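Local coordinates for protein lipase (Streptomyces rimosus, PDB 5MAL) that hydrolyses triacylglycerols and other esters with a serine nucleophile, preferring medium-length acyl chains, and also acts as a phospholipase and fatty acyl-CoA thioesterase, at residues Q96-S99 with A100-R104; K107-A110 with Y111-T115; G186-N189 with T190-G194. All coordinates share one frame; numbering follows the deposited sequence.

Interaction 1 (Q96-S99 with A100-R104); sequences QGES and ACLAR
At the N-terminal end of the long helix 98-130, just past the break that separates it from helix 86-96, Gly97 O receives Cys101 N at 2.9 Å and so closes the first turn. Gly97 is the N-cap. Its positive phi of 89° would jam a CB against the preceding carbonyl oxygen, which accounts for a glycine here. The next two bonds of the ladder are Leu102 N on Glu98 O at 2.7 Å and Ala103 N on Ser99 O at 3.0 Å.

Ala100 N gives its hydrogen to a water at 2.7 Å, and that water donates to Gln96 O, bridging Gln96 to the first turn across the break. The Ala100 methyl also packs against Gln96, with both CB and OE1 of Gln96 3.5 Å from Ala100 CB.

Helices 86-96, 98-130 and 159-180 pack together in the alpha/beta fold of the SGNH hydrolases, and the first two are tied covalently here, since Cys101 SG forms a disulfide with Cys93. Glu98 and Leu102 run side by side in the same direction, and Glu98 CG meets Leu102 CD1 at 3.9 Å. With CG anti to the backbone N (chi1 -177°), the extended Glu98 chain follows Leu102 toward helix 159-180, where Leu102 touches Ala162. The carboxylate goes beyond this apolar strip, its OE2 hydrogen-bonded to Ser156.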
ATOM      1  N   GLN A  96      12.013  12.023 -16.608  1.00 15.44           N
ATOM      2  CA  GLN A  96      13.431  12.195 -16.922  1.00 14.67           C
ATOM      3  C   GLN A  96      14.057  11.076 -17.744  1.00 19.01           C
ATOM      4  O   GLN A  96      15.242  11.144 -18.091  1.00 22.64           O
ATOM      5  CB  GLN A  96      14.215  12.367 -15.628  1.00 15.83           C
ATOM      6  CG  GLN A  96      13.787  13.588 -14.857  1.00 14.44           C
ATOM      7  CD  GLN A  96      14.689  13.849 -13.688  1.00 18.87           C
ATOM      8  OE1 GLN A  96      15.702  13.177 -13.523  1.00 18.53           O
ATOM      9  NE2 GLN A  96      14.338  14.829 -12.873  1.00 19.31           N
ATOM     10  N   GLY A  97      13.270  10.057 -18.061  1.00 17.77           N
ATOM     11  CA  GLY A  97      13.747   8.996 -18.925  1.00 20.63           C
ATOM     12  C   GLY A  97      14.419   7.852 -18.193  1.00 19.14           C
ATOM     13  O   GLY A  97      14.596   7.884 -16.977  1.00 15.67           O
ATOM     14  N   GLU A  98      14.806   6.839 -18.954  1.00 16.77           N
ATOM     15  CA  GLU A  98      15.178   5.563 -18.385  1.00 14.86           C
ATOM     16  C   GLU A  98      16.382   5.596 -17.456  1.00 19.04           C
ATOM     17  O   GLU A  98      16.347   4.994 -16.385  1.00 16.29           O
ATOM     18  CB  GLU A  98      15.453   4.550 -19.490  1.00 17.45           C
ATOM     19  CG  GLU A  98      15.774   3.184 -18.941  1.00 12.21           C
ATOM     20  CD  GLU A  98      16.184   2.207 -20.006  1.00 18.45           C
ATOM     21  OE1 GLU A  98      17.331   2.301 -20.499  1.00 19.14           O
ATOM     22  OE2 GLU A  98      15.356   1.345 -20.356  1.00 15.12           O
ATOM     23  N   SER A  99      17.452   6.267 -17.869  1.00 20.52           N
ATOM     24  CA  SER A  99      18.660   6.276 -17.059  1.00 19.01           C
ATOM     25  C   SER A  99      18.373   6.879 -15.689  1.00 15.64           C
ATOM     26  O   SER A  99      18.681   6.266 -14.665  1.00 15.78           O
ATOM     27  CB  SER A  99      19.780   7.044 -17.747  1.00 19.82           C
ATOM     28  OG  SER A  99      20.918   7.057 -16.902  1.00 27.20           O
ATOM     29  N   ALA A 100      17.769   8.067 -15.684  1.00 17.78           N
ATOM     30  CA  ALA A 100      17.387   8.725 -14.438  1.00 15.99           C
ATOM     31  C   ALA A 100      16.428   7.838 -13.645  1.00 15.90           C
ATOM     32  O   ALA A 100      16.555   7.697 -12.430  1.00 14.96           O
ATOM     33  CB  ALA A 100      16.767  10.075 -14.718  1.00 15.05           C
ATOM     34  N   CYS A 101      15.480   7.220 -14.347  1.00 14.36           N
ATOM     35  CA  CYS A 101      14.527   6.322 -13.709  1.00 13.82           C
ATOM     36  C   CYS A 101      15.231   5.169 -12.997  1.00 12.48           C
ATOM     37  O   CYS A 101      14.983   4.914 -11.822  1.00 13.61           O
ATOM     38  CB  CYS A 101      13.540   5.770 -14.738  1.00 17.64           C
ATOM     39  SG  CYS A 101      12.288   4.703 -14.006  1.00 16.39           S
ATOM     40  N   LEU A 102      16.119   4.483 -13.709  1.00 11.70           N
ATOM     41  CA  LEU A 102      16.806   3.330 -13.145  1.00 13.59           C
ATOM     42  C   LEU A 102      17.616   3.744 -11.913  1.00 14.57           C
ATOM     43  O   LEU A 102      17.631   3.043 -10.904  1.00 14.78           O
ATOM     44  CB  LEU A 102      17.707   2.680 -14.193  1.00 12.66           C
ATOM     45  CG  LEU A 102      16.948   2.042 -15.366  1.00 17.21           C
ATOM     46  CD1 LEU A 102      17.907   1.321 -16.317  1.00 14.44           C
ATOM     47  CD2 LEU A 102      15.855   1.101 -14.866  1.00 15.17           C
ATOM     48  N   ALA A 103      18.256   4.903 -11.996  1.00 15.62           N
ATOM     49  CA  ALA A 103      19.033   5.443 -10.879  1.00 14.66           C
ATOM     50  C   ALA A 103      18.146   5.723  -9.664  1.00 17.27           C
ATOM     51  O   ALA A 103      18.510   5.424  -8.522  1.00 17.71           O
ATOM     52  CB  ALA A 103      19.749   6.716 -11.312  1.00 15.93           C
ATOM     53  N   ARG A 104      16.988   6.320  -9.927  1.00 13.20           N
ATOM     54  CA  ARG A 104      16.042   6.653  -8.876  1.00 11.96           C
ATOM     55  C   ARG A 104      15.503   5.389  -8.214  1.00 18.08           C
ATOM     56  O   ARG A 104      15.385   5.330  -6.995  1.00 15.47           O
ATOM     57  CB  ARG A 104      14.900   7.501  -9.443  1.00 18.41           C
ATOM     58  CG  ARG A 104      13.961   8.063  -8.399  1.00 20.38           C
ATOM     59  CD  ARG A 104      14.693   9.005  -7.460  1.00 23.10           C
ATOM     60  NE  ARG A 104      13.885   9.361  -6.295  1.00 26.61           N
ATOM     61  CZ  ARG A 104      13.824   8.636  -5.178  1.00 25.24           C
ATOM     62  NH1 ARG A 104      14.523   7.511  -5.071  1.00 22.77           N
ATOM     63  NH2 ARG A 104      13.063   9.039  -4.164  1.00 28.38           N
TER
HETATM   64  O   HOH W   1      17.585   9.521 -17.908  1.00 21.09           O

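Interaction 2 (K107-A110 with Y111-T115); sequences KARA and YIQQT
Arg109 and Gln113, one turn apart on helix 98-130, turn their polar ends toward the neighbouring helix 159-180. The helix belongs to the alpha/beta fold of the SGNH hydrolases, and through this stretch its regular i to i+4 ladder runs on: Tyr111 N meets Lys107 O, Ile112 N meets Ala108 O at 2.9 Å, and Gln113 N meets Arg109 O at 3.0 Å. Gln114 N on Ala110 O and Thr115 N on Tyr111 O, the latter at 2.8 Å, are alpha-type bonds too. Over 111-115 the helix also widens into a pi-type turn.

The tight side is built on Ala108 and Ile112. Ile112 places CG1 beside its own backbone N (chi1 -67°), which lays that branch along the preceding turn, with CG1 3.3 Å from Ala108 O. Both side chains are buried: Ala108 packs on Thr89 of helix 86-96, while Ile112 reaches Phe86 as well as Val173 of helix 159-180.

At the border of this packing, Arg109 bends at chi3 (68°), and its guanidinium and the Gln113 amide have their planes 75° apart. Arg109 NH2 and Gln113 NE2 stay 3.8 Å from each other; the two side chains share Asp169, whose OD2 takes a salt bridge from Arg109 NE and a hydrogen bond from Gln113 NE2.

The solvent side is looser. Gln114 stretches out over Ala110, its NE2 coming within 3.9 Å of the Ala110 methyl, and Lys107 extends away from the next turn.

Tyr111 is better packed: it touches Ala84, Tyr111 OH is hydrogen-bonded to Gln119 OE1, and Thr115 CB sits over the centre of the Tyr111 ring, 3.7 Å above its plane.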
ATOM      1  N   LYS A 107      18.093   3.807  -5.994  1.00 14.60           N
ATOM      2  CA  LYS A 107      18.173   4.532  -4.733  1.00 17.49           C
ATOM      3  C   LYS A 107      17.009   4.088  -3.852  1.00 19.02           C
ATOM      4  O   LYS A 107      17.181   3.820  -2.675  1.00 15.53           O
ATOM      5  CB  LYS A 107      18.162   6.047  -4.977  1.00 18.99           C
ATOM      6  CG  LYS A 107      17.940   6.908  -3.738  1.00 17.17           C
ATOM      7  CD  LYS A 107      17.814   8.378  -4.106  1.00 23.30           C
ATOM      8  CE  LYS A 107      17.359   9.210  -2.914  1.00 23.53           C
ATOM      9  NZ  LYS A 107      17.176  10.652  -3.270  1.00 28.33           N
ATOM     10  N   ALA A 108      15.828   3.965  -4.448  1.00 16.86           N
ATOM     11  CA  ALA A 108      14.654   3.514  -3.712  1.00 16.09           C
ATOM     12  C   ALA A 108      14.859   2.101  -3.203  1.00 13.39           C
ATOM     13  O   ALA A 108      14.494   1.778  -2.074  1.00 18.32           O
ATOM     14  CB  ALA A 108      13.401   3.589  -4.596  1.00 11.07           C
ATOM     15  N   ARG A 109      15.455   1.252  -4.033  1.00 12.72           N
ATOM     16  CA  ARG A 109      15.622  -0.148  -3.667  1.00 12.38           C
ATOM     17  C   ARG A 109      16.667  -0.297  -2.572  1.00 17.64           C
ATOM     18  O   ARG A 109      16.552  -1.174  -1.721  1.00 17.47           O
ATOM     19  CB  ARG A 109      16.005  -0.989  -4.880  1.00 19.81           C
ATOM     20  CG  ARG A 109      14.857  -1.167  -5.856  1.00 18.27           C
ATOM     21  CD  ARG A 109      15.268  -2.073  -6.981  1.00 17.31           C
ATOM     22  NE  ARG A 109      15.457  -3.430  -6.493  1.00 16.96           N
ATOM     23  CZ  ARG A 109      16.075  -4.387  -7.173  1.00 23.21           C
ATOM     24  NH1 ARG A 109      16.582  -4.129  -8.375  1.00 18.43           N
ATOM     25  NH2 ARG A 109      16.187  -5.598  -6.647  1.00 16.04           N
ATOM     26  N   ALA A 110      17.683   0.561  -2.594  1.00 17.72           N
ATOM     27  CA  ALA A 110      18.658   0.567  -1.510  1.00 18.86           C
ATOM     28  C   ALA A 110      17.949   0.914  -0.209  1.00 18.54           C
ATOM     29  O   ALA A 110      18.220   0.313   0.829  1.00 18.29           O
ATOM     30  CB  ALA A 110      19.778   1.546  -1.790  1.00 17.88           C
ATOM     31  N   TYR A 111      17.026   1.873  -0.279  1.00 16.21           N
ATOM     32  CA  TYR A 111      16.265   2.288   0.891  1.00 15.51           C
ATOM     33  C   TYR A 111      15.450   1.140   1.438  1.00 16.37           C
ATOM     34  O   TYR A 111      15.496   0.836   2.631  1.00 15.67           O
ATOM     35  CB  TYR A 111      15.332   3.450   0.570  1.00 17.72           C
ATOM     36  CG  TYR A 111      14.781   4.095   1.823  1.00 17.06           C
ATOM     37  CD1 TYR A 111      13.733   3.512   2.536  1.00 14.65           C
ATOM     38  CD2 TYR A 111      15.319   5.279   2.301  1.00 17.73           C
ATOM     39  CE1 TYR A 111      13.238   4.099   3.688  1.00 15.47           C
ATOM     40  CE2 TYR A 111      14.824   5.876   3.445  1.00 12.46           C
ATOM     41  CZ  TYR A 111      13.795   5.281   4.138  1.00 15.29           C
ATOM     42  OH  TYR A 111      13.325   5.888   5.283  1.00 22.88           O
ATOM     43  N   ILE A 112      14.677   0.529   0.553  1.00 13.21           N
ATOM     44  CA  ILE A 112      13.853  -0.612   0.903  1.00 14.32           C
ATOM     45  C   ILE A 112      14.636  -1.717   1.584  1.00 15.88           C
ATOM     46  O   ILE A 112      14.221  -2.238   2.620  1.00 13.60           O
ATOM     47  CB  ILE A 112      13.193  -1.189  -0.335  1.00 11.54           C
ATOM     48  CG1 ILE A 112      12.172  -0.192  -0.889  1.00 13.36           C
ATOM     49  CG2 ILE A 112      12.565  -2.527  -0.019  1.00 13.77           C
ATOM     50  CD1 ILE A 112      11.803  -0.434  -2.345  1.00 10.46           C
ATOM     51  N   GLN A 113      15.768  -2.086   0.992  1.00 15.00           N
ATOM     52  CA  GLN A 113      16.520  -3.236   1.470  1.00 15.70           C
ATOM     53  C   GLN A 113      17.232  -2.937   2.790  1.00 18.64           C
ATOM     54  O   GLN A 113      17.355  -3.808   3.649  1.00 20.79           O
ATOM     55  CB  GLN A 113      17.535  -3.674   0.412  1.00 14.77           C
ATOM     56  CG  GLN A 113      16.890  -4.078  -0.920  1.00 24.03           C
ATOM     57  CD  GLN A 113      17.902  -4.336  -2.029  1.00 31.93           C
ATOM     58  OE1 GLN A 113      19.111  -4.394  -1.787  1.00 38.13           O
ATOM     59  NE2 GLN A 113      17.412  -4.489  -3.256  1.00 26.05           N
ATOM     60  N   GLN A 114      17.671  -1.691   2.950  1.00 16.79           N
ATOM     61  CA  GLN A 114      18.579  -1.319   4.039  1.00 15.93           C
ATOM     62  C   GLN A 114      17.910  -0.537   5.168  1.00 14.65           C
ATOM     63  O   GLN A 114      18.039  -0.878   6.350  1.00 16.01           O
ATOM     64  CB  GLN A 114      19.732  -0.498   3.471  1.00 15.23           C
ATOM     65  CG  GLN A 114      20.605  -1.273   2.499  1.00 20.69           C
ATOM     66  CD  GLN A 114      21.487  -0.374   1.647  1.00 24.14           C
ATOM     67  OE1 GLN A 114      21.779   0.764   2.013  1.00 27.78           O
ATOM     68  NE2 GLN A 114      21.902  -0.881   0.488  1.00 30.47           N
ATOM     69  N   THR A 115      17.194   0.510   4.781  1.00 11.36           N
ATOM     70  CA  THR A 115      16.757   1.552   5.700  1.00 10.90           C
ATOM     71  C   THR A 115      15.356   1.273   6.228  1.00 16.12           C
ATOM     72  O   THR A 115      15.051   1.500   7.400  1.00 17.31           O
ATOM     73  CB  THR A 115      16.774   2.923   5.006  1.00 15.12           C
ATOM     74  OG1 THR A 115      17.990   3.075   4.254  1.00 15.75           O
ATOM     75  CG2 THR A 115      16.646   4.026   6.011  1.00 13.30           C
TER

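Interaction 3 (G186-N189 with T190-G194); sequences GDVN and TTFAG
Asn189, Thr190 and Val188 carry this contact, in which strand 184-186, the last of the parallel sheet in this SGNH alpha/beta fold, runs into the short helix 189-192. Thr190 turns back on the loop: OG1 lies between its backbone N and carbonyl carbon (chi1 55°), from where it donates to Asp187 O at 2.7 Å, nearly in line with the C=O bond. The same oxygen takes Thr190 N at 3.3 Å, from well above the carbonyl plane. Asp187 OD1 caps Asn189 N at 2.9 Å, met from above the carboxylate plane.

Val188 O is the second hub. Phe192 N reaches it in the carbonyl plane at 2.9 Å, whereas Thr191 N comes in from above that plane. Val188 and Phe192 point the same way, with Val188 CB 3.8 Å from Phe192 CD1, and both rest on Pro142. Asn189 O accepts Ala193 N, and its OD1 takes Arg143 N. Helix 219-232 backs the turn, with Val229 touching Val188, Thr190 and Thr191.

Phe192 lies about 9 Å from His216, the probable active-site histidine, side chain to side chain. The first amides of this short helix thus find acceptors in the loop that precedes it.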
ATOM      1  N   GLY A 186      -0.247 -10.026   3.693  1.00 11.05           N
ATOM      2  CA  GLY A 186      -1.142 -10.260   2.584  1.00  9.13           C
ATOM      3  C   GLY A 186      -0.440  -9.855   1.303  1.00 10.39           C
ATOM      4  O   GLY A 186      -0.186  -8.669   1.050  1.00 10.71           O
ATOM      5  N   ASP A 187      -0.087 -10.854   0.508  1.00 11.16           N
ATOM      6  CA  ASP A 187       0.586 -10.619  -0.764  1.00 13.59           C
ATOM      7  C   ASP A 187      -0.454 -10.275  -1.821  1.00 13.26           C
ATOM      8  O   ASP A 187      -1.227 -11.135  -2.241  1.00 11.74           O
ATOM      9  CB  ASP A 187       1.380 -11.860  -1.171  1.00 14.98           C
ATOM     10  CG  ASP A 187       2.073 -11.703  -2.510  1.00 19.34           C
ATOM     11  OD1 ASP A 187       2.040 -10.599  -3.093  1.00 16.83           O
ATOM     12  OD2 ASP A 187       2.672 -12.698  -2.972  1.00 20.22           O
ATOM     13  N   VAL A 188      -0.480  -9.030  -2.272  1.00  9.32           N
ATOM     14  CA  VAL A 188      -1.552  -8.660  -3.191  1.00  9.24           C
ATOM     15  C   VAL A 188      -1.233  -9.025  -4.638  1.00 10.23           C
ATOM     16  O   VAL A 188      -2.068  -8.851  -5.517  1.00  8.86           O
ATOM     17  CB  VAL A 188      -1.897  -7.160  -3.093  1.00  8.08           C
ATOM     18  CG1 VAL A 188      -2.466  -6.855  -1.703  1.00  8.33           C
ATOM     19  CG2 VAL A 188      -0.690  -6.281  -3.414  1.00  9.48           C
ATOM     20  N   ASN A 189      -0.051  -9.573  -4.890  1.00 12.56           N
ATOM     21  CA  ASN A 189       0.227 -10.102  -6.216  1.00 11.28           C
ATOM     22  C   ASN A 189      -0.610 -11.334  -6.493  1.00 13.41           C
ATOM     23  O   ASN A 189      -0.771 -11.743  -7.642  1.00 12.96           O
ATOM     24  CB  ASN A 189       1.701 -10.436  -6.367  1.00 10.49           C
ATOM     25  CG  ASN A 189       2.545  -9.213  -6.482  1.00 10.90           C
ATOM     26  OD1 ASN A 189       2.198  -8.282  -7.206  1.00 14.83           O
ATOM     27  ND2 ASN A 189       3.656  -9.190  -5.761  1.00 15.53           N
ATOM     28  N   THR A 190      -1.147 -11.934  -5.440  1.00 11.33           N
ATOM     29  CA  THR A 190      -1.976 -13.110  -5.632  1.00 11.12           C
ATOM     30  C   THR A 190      -3.213 -12.710  -6.431  1.00 13.59           C
ATOM     31  O   THR A 190      -3.731 -13.487  -7.234  1.00 14.92           O
ATOM     32  CB  THR A 190      -2.371 -13.750  -4.299  1.00 16.26           C
ATOM     33  OG1 THR A 190      -3.006 -12.778  -3.462  1.00 15.24           O
ATOM     34  CG2 THR A 190      -1.137 -14.275  -3.589  1.00 16.83           C
ATOM     35  N   THR A 191      -3.666 -11.481  -6.231  1.00  9.69           N
ATOM     36  CA  THR A 191      -4.872 -11.010  -6.910  1.00  8.17           C
ATOM     37  C   THR A 191      -4.570 -10.070  -8.068  1.00 11.20           C
ATOM     38  O   THR A 191      -5.331 -10.024  -9.029  1.00 11.65           O
ATOM     39  CB  THR A 191      -5.808 -10.285  -5.953  1.00 11.50           C
ATOM     40  OG1 THR A 191      -5.056  -9.308  -5.224  1.00 11.01           O
ATOM     41  CG2 THR A 191      -6.449 -11.275  -4.969  1.00 12.70           C
ATOM     42  N   PHE A 192      -3.496  -9.281  -7.959  1.00 11.44           N
ATOM     43  CA  PHE A 192      -3.158  -8.335  -9.030  1.00  8.52           C
ATOM     44  C   PHE A 192      -2.477  -8.990 -10.236  1.00 12.28           C
ATOM     45  O   PHE A 192      -2.337  -8.358 -11.282  1.00 11.61           O
ATOM     46  CB  PHE A 192      -2.257  -7.202  -8.498  1.00  8.45           C
ATOM     47  CG  PHE A 192      -3.013  -6.078  -7.837  1.00  9.56           C
ATOM     48  CD1 PHE A 192      -3.309  -6.127  -6.484  1.00 10.75           C
ATOM     49  CD2 PHE A 192      -3.422  -4.965  -8.578  1.00  8.82           C
ATOM     50  CE1 PHE A 192      -4.004  -5.086  -5.864  1.00 11.86           C
ATOM     51  CE2 PHE A 192      -4.110  -3.913  -7.968  1.00 10.06           C
ATOM     52  CZ  PHE A 192      -4.405  -3.977  -6.605  1.00  9.87           C
ATOM     53  N   ALA A 193      -2.042 -10.239 -10.099  1.00 11.96           N
ATOM     54  CA  ALA A 193      -1.476 -10.948 -11.248  1.00 12.21           C
ATOM     55  C   ALA A 193      -2.542 -11.019 -12.331  1.00 13.71           C
ATOM     56  O   ALA A 193      -3.667 -11.431 -12.073  1.00 14.14           O
ATOM     57  CB  ALA A 193      -1.000 -12.339 -10.860  1.00 13.75           C
ATOM     58  N   GLY A 194      -2.198 -10.584 -13.534  1.00 15.21           N
ATOM     59  CA  GLY A 194      -3.166 -10.547 -14.615  1.00 14.20           C
ATOM     60  C   GLY A 194      -3.850  -9.202 -14.660  1.00 12.02           C
ATOM     61  O   GLY A 194      -4.668  -8.931 -15.541  1.00 10.77           O
TER

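Overall arrangement
Interactions 1 and 2 follow one another along helix 98-130, their centres 16 Å apart, and both send side chains onto helices 86-96 and 159-180. Interaction 1 is a surface contact at the helix start, where a disulfide and a water secure the junction with the preceding helix. Interaction 2, partly buried, belongs to the helix body and combines apolar packing with a shared aspartate. Interaction 3, also partly buried, holds different elements: the edge of the parallel sheet, a short helix and helix 219-232. It lies nearest the chain centre, touches neither of the others, and adds a side-chain cap from Asp187 and a hydroxyl bond from Thr190 to a short run of backbone bonds.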